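Local structure of peptide methionine sulfoxide reductase MsrA (Treponema denticola ATCC 35405, 5FA9) at residues I56-S60 with S61-L65. The protein probably repairs oxidised proteins by reducing both epimers of methionine sulfoxide back to methionine, combining MsrA and MsrB activities in one thioredoxin-dependent fusion enzyme. The protein carries 2 engineered substitutions. Residues are numbered along the deposited sequence; the frame is centred on the assembly and turned at random.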
# COMPACT_ATOMS: atom_id res chain seq x y z
N ILE B 56 2.61 -1.59 -9.94
CA ILE B 56 1.45 -2.36 -9.49
C ILE B 56 1.27 -2.28 -7.98
O ILE B 56 2.05 -2.85 -7.22
CB ILE B 56 1.57 -3.85 -9.88
CG1 ILE B 56 1.81 -3.99 -11.39
CG2 ILE B 56 0.32 -4.61 -9.47
CD1 ILE B 56 0.63 -3.58 -12.24
N VAL B 57 0.22 -1.58 -7.54
CA VAL B 57 -0.13 -1.53 -6.13
C VAL B 57 -1.29 -2.49 -5.87
O VAL B 57 -2.34 -2.37 -6.49
CB VAL B 57 -0.51 -0.11 -5.68
CG1 VAL B 57 -0.90 -0.11 -4.21
CG2 VAL B 57 0.64 0.85 -5.93
N TYR B 58 -1.09 -3.43 -4.96
CA TYR B 58 -2.07 -4.50 -4.77
C TYR B 58 -2.27 -4.89 -3.31
O TYR B 58 -1.43 -4.62 -2.45
CB TYR B 58 -1.65 -5.73 -5.57
CG TYR B 58 -0.38 -6.40 -5.06
CD1 TYR B 58 0.87 -5.90 -5.38
CD2 TYR B 58 -0.45 -7.54 -4.27
CE1 TYR B 58 2.03 -6.50 -4.93
CE2 TYR B 58 0.70 -8.16 -3.81
CZ TYR B 58 1.94 -7.63 -4.14
OH TYR B 58 3.08 -8.24 -3.68
N ASP B 59 -3.40 -5.53 -3.04
CA ASP B 59 -3.70 -6.08 -1.72
C ASP B 59 -3.34 -7.56 -1.70
O ASP B 59 -3.96 -8.36 -2.41
CB ASP B 59 -5.18 -5.87 -1.37
CG ASP B 59 -5.49 -6.20 0.08
OD1 ASP B 59 -4.59 -6.69 0.80
OD2 ASP B 59 -6.64 -5.98 0.50
N SER B 60 -2.35 -7.92 -0.90
CA SER B 60 -1.85 -9.29 -0.86
C SER B 60 -2.87 -10.27 -0.27
O SER B 60 -2.73 -11.48 -0.42
CB SER B 60 -0.55 -9.36 -0.05
OG SER B 60 -0.75 -8.91 1.28
N SER B 61 -3.90 -9.74 0.38
CA SER B 61 -4.95 -10.58 0.95
C SER B 61 -5.88 -11.11 -0.13
O SER B 61 -6.60 -12.09 0.07
CB SER B 61 -5.75 -9.80 2.00
OG SER B 61 -6.77 -9.02 1.39
N VAL B 62 -5.87 -10.45 -1.29
CA VAL B 62 -6.70 -10.87 -2.41
C VAL B 62 -5.87 -11.60 -3.46
O VAL B 62 -6.16 -12.74 -3.82
CB VAL B 62 -7.42 -9.68 -3.07
CG1 VAL B 62 -8.19 -10.13 -4.30
CG2 VAL B 62 -8.34 -9.00 -2.07
N VAL B 63 -4.83 -10.93 -3.95
CA VAL B 63 -3.93 -11.53 -4.93
C VAL B 63 -2.50 -11.59 -4.39
O VAL B 63 -1.97 -10.59 -3.91
CB VAL B 63 -3.96 -10.77 -6.28
CG1 VAL B 63 -3.70 -9.28 -6.08
CG2 VAL B 63 -2.98 -11.37 -7.27
N SER B 64 -1.90 -12.76 -4.46
CA SER B 64 -0.54 -12.95 -3.97
C SER B 64 0.49 -12.52 -5.01
O SER B 64 0.18 -12.43 -6.20
CB SER B 64 -0.30 -14.41 -3.57
OG SER B 64 -0.44 -15.27 -4.69
N LEU B 65 1.71 -12.25 -4.55
CA LEU B 65 2.83 -11.96 -5.44
C LEU B 65 3.04 -13.11 -6.42
O LEU B 65 3.42 -12.89 -7.57
CB LEU B 65 4.10 -11.70 -4.63
CG LEU B 65 5.37 -11.39 -5.43
CD1 LEU B 65 5.16 -10.16 -6.31
CD2 LEU B 65 6.56 -11.19 -4.50
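With CG trans to the backbone N (chi1 -170°), D59 brings its carboxylate alongside the backbone N and hydroxyl of S61. There OD1 of D59 accepts the N-H of S61 (N to OD1 3.2 Å), met from above the carboxylate plane, and the hydroxyl OG of S61 adds a weak bond to D59 OD2. The carbonyl O of D59 is gripped twice. V63 N reaches it at 3.1 Å nearly head-on, with a C=O...N angle of 163°, whereas V62 N, 3.0 Å from the same oxygen, sits well above the carbonyl plane. A CA-H...O contact of 3.3 Å from S60 CA to V63 O spans the same turn, and S60 OG is hydrogen-bonded to M1 O. CG of Y58 lies between its backbone N and carbonyl carbon (67°), directing the ring toward V63 and L65: CD2 is 3.4 Å from V63 O and 4.1 Å from V63 CG1, the two side chains crossing at about a right angle, and OH comes 3.7 Å from L65 CB. L68 packs on both Y58 and V63. S64 occupies the N-cap position, its OG weakly hydrogen-bonded to E67 N. An Asx turn thus overlaps a type I beta-turn and an alpha-turn, connecting strand 51-59 to helix 65-74 of the alpha/beta MsrA domain.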